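Local coordinates for protein beta-methylmalyl-CoA dehydratase (Chloroflexus aurantiacus, PDB 4E3E) that catalyses the reversible dehydration of beta-methylmalyl-CoA to mesaconyl-CoA, a step of the glyoxylate assimilation cycle, at residues F44-S48 / L58-D64. Numbering follows the deposited sequence.
Sequences FALTS and LERAPID
Leu46 packs against the ring of Pro62 at the tight end of this contact, its CG 3.8 Å from Pro62 CG and its side chain running at about a right angle to that of the proline. With chi1 at -175°, CG stands anti to the backbone nitrogen, which carries the branch over to the 58-64 loop; CD1 then continues to Leu58 CD1, 3.7 Å away. The carbonyl of Leu46 is closed in by carbon: Pro62 CD lies 3.5 Å from Leu46 O and the methyl of Ala61 is almost as near, and this buried oxygen has no hydrogen-bond partner in the model.

The backbones come closest at Thr47 and Ala61, their CA atoms 5.2 Å apart, and the methyl CG2 of Thr47 touches the loop 3.7 Å from Asp64 CA. No direct hydrogen bond joins the segments; on this more open side, where Thr47 and Asp64 are both partly exposed, water links the polar atoms. One water donates to both Thr47 O and Pro62 O. A second donates to Asp64 OD1 at 2.7 Å; its link to Thr47 OG1 is unusually short and therefore less certain. The other carboxylate oxygen, OD2, accepts from Leu66 N and so caps helix 65-80.

Pro62, Ile63 and Asp64 belong to a segment that probably binds the substrate, as in related enzymes, and Pro62 also rests on Val98 of the same probable site. In this hotdog-family domain the contact brings the short helix 45-48 against the loop leading into helix 65-80. Ala53 of helix 50-55 packs on both Leu46 and Pro62, while helix 30-40 meets Ile63 and Asp64 through Val33 and Tyr36.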
loop_
_atom_site.group_PDB
_atom_site.type_symbol
_atom_site.label_atom_id
_atom_site.label_comp_id
_atom_site.label_asym_id
_atom_site.label_seq_id
_atom_site.Cartn_x
_atom_site.Cartn_y
_atom_site.Cartn_z
ATOM N N PHE A 44 -0.215 10.023 15.520
ATOM C CA PHE A 44 0.790 10.692 16.358
ATOM C C PHE A 44 1.564 11.718 15.558
ATOM O O PHE A 44 2.069 11.420 14.469
ATOM C CB PHE A 44 1.713 9.680 17.049
ATOM C CG PHE A 44 1.008 8.904 18.124
ATOM C CD1 PHE A 44 0.839 9.457 19.394
ATOM C CD2 PHE A 44 0.422 7.668 17.842
ATOM C CE1 PHE A 44 0.142 8.769 20.381
ATOM C CE2 PHE A 44 -0.273 6.971 18.825
ATOM C CZ PHE A 44 -0.416 7.522 20.100
ATOM N N ALA A 45 1.624 12.936 16.084
ATOM C CA ALA A 45 2.102 14.075 15.284
ATOM C C ALA A 45 3.572 13.986 14.912
ATOM O O ALA A 45 3.984 14.448 13.830
ATOM C CB ALA A 45 1.789 15.402 15.971
ATOM N N LEU A 46 4.356 13.382 15.800
ATOM C CA LEU A 46 5.810 13.232 15.598
ATOM C C LEU A 46 6.142 12.518 14.267
ATOM O O LEU A 46 7.039 12.942 13.549
ATOM C CB LEU A 46 6.453 12.477 16.786
ATOM C CG LEU A 46 7.985 12.364 16.748
ATOM C CD1 LEU A 46 8.601 13.759 16.727
ATOM C CD2 LEU A 46 8.523 11.529 17.904
ATOM N N THR A 47 5.404 11.450 13.938
ATOM C CA THR A 47 5.732 10.680 12.745
ATOM C C THR A 47 5.060 11.241 11.473
ATOM O O THR A 47 5.528 10.974 10.374
ATOM C CB THR A 47 5.373 9.206 12.919
ATOM O OG1 THR A 47 4.033 9.134 13.390
ATOM C CG2 THR A 47 6.316 8.518 13.957
ATOM N N SER A 48 3.990 12.033 11.628
ATOM C CA SER A 48 3.209 12.540 10.475
ATOM C C SER A 48 3.719 13.830 9.871
ATOM O O SER A 48 3.441 14.115 8.711
ATOM C CB SER A 48 1.747 12.735 10.841
ATOM O OG SER A 48 1.096 11.476 10.874
ATOM N N LEU A 58 14.560 17.354 15.931
ATOM C CA LEU A 58 14.908 16.206 15.088
ATOM C C LEU A 58 15.220 16.661 13.665
ATOM O O LEU A 58 14.837 17.773 13.266
ATOM C CB LEU A 58 13.749 15.183 15.058
ATOM C CG LEU A 58 13.480 14.467 16.390
ATOM C CD1 LEU A 58 12.314 13.506 16.271
ATOM C CD2 LEU A 58 14.719 13.739 16.926
ATOM N N GLU A 59 15.915 15.848 12.897
ATOM C CA GLU A 59 16.242 16.179 11.520
ATOM C C GLU A 59 15.021 16.291 10.639
ATOM O O GLU A 59 14.951 17.124 9.781
ATOM C CB GLU A 59 17.190 15.158 10.929
ATOM C CG GLU A 59 18.480 14.958 11.692
ATOM C CD GLU A 59 19.375 13.905 11.080
ATOM O OE1 GLU A 59 19.261 13.648 9.878
ATOM O OE2 GLU A 59 20.208 13.337 11.800
ATOM N N ARG A 60 14.072 15.393 10.855
ATOM C CA ARG A 60 12.866 15.313 10.077
ATOM C C ARG A 60 12.024 14.321 10.829
ATOM O O ARG A 60 12.429 13.864 11.839
ATOM C CB ARG A 60 13.152 14.829 8.675
ATOM C CG ARG A 60 14.027 13.606 8.617
ATOM C CD ARG A 60 14.440 13.226 7.214
ATOM N NE ARG A 60 13.338 12.860 6.345
ATOM C CZ ARG A 60 13.470 12.555 5.069
ATOM N NH1 ARG A 60 12.431 12.235 4.343
ATOM N NH2 ARG A 60 14.655 12.583 4.513
ATOM N N ALA A 61 10.842 14.018 10.347
ATOM C CA ALA A 61 10.005 13.097 11.071
ATOM C C ALA A 61 10.724 11.777 11.126
ATOM O O ALA A 61 11.175 11.291 10.142
ATOM C CB ALA A 61 8.677 12.945 10.382
ATOM N N PRO A 62 10.801 11.197 12.298
ATOM C CA PRO A 62 11.450 9.888 12.459
ATOM C C PRO A 62 10.506 8.742 12.061
ATOM O O PRO A 62 9.300 8.930 12.050
ATOM C CB PRO A 62 11.702 9.821 13.964
ATOM C CG PRO A 62 10.553 10.603 14.547
ATOM C CD PRO A 62 10.312 11.739 13.582
ATOM N N ILE A 63 11.078 7.579 11.751
ATOM C CA ILE A 63 10.328 6.345 11.560
ATOM C C ILE A 63 9.615 5.963 12.877
ATOM O O ILE A 63 10.207 6.039 13.946
ATOM C CB ILE A 63 11.289 5.192 11.108
ATOM C CG1 ILE A 63 12.081 5.562 9.843
ATOM C CG2 ILE A 63 10.531 3.885 10.881
ATOM C CD1 ILE A 63 11.228 6.029 8.670
ATOM N N ASP A 64 8.350 5.542 12.800
ATOM C CA ASP A 64 7.635 5.054 13.951
ATOM C C ASP A 64 8.442 3.940 14.652
ATOM O O ASP A 64 8.896 2.986 14.001
ATOM C CB ASP A 64 6.282 4.469 13.499
ATOM C CG ASP A 64 5.328 4.215 14.664
ATOM O OD1 ASP A 64 4.252 4.856 14.696
ATOM O OD2 ASP A 64 5.643 3.370 15.544
HETATM O O HOH W 1 7.508 8.950 9.963
HETATM O O HOH W 2 3.129 7.289 14.819
#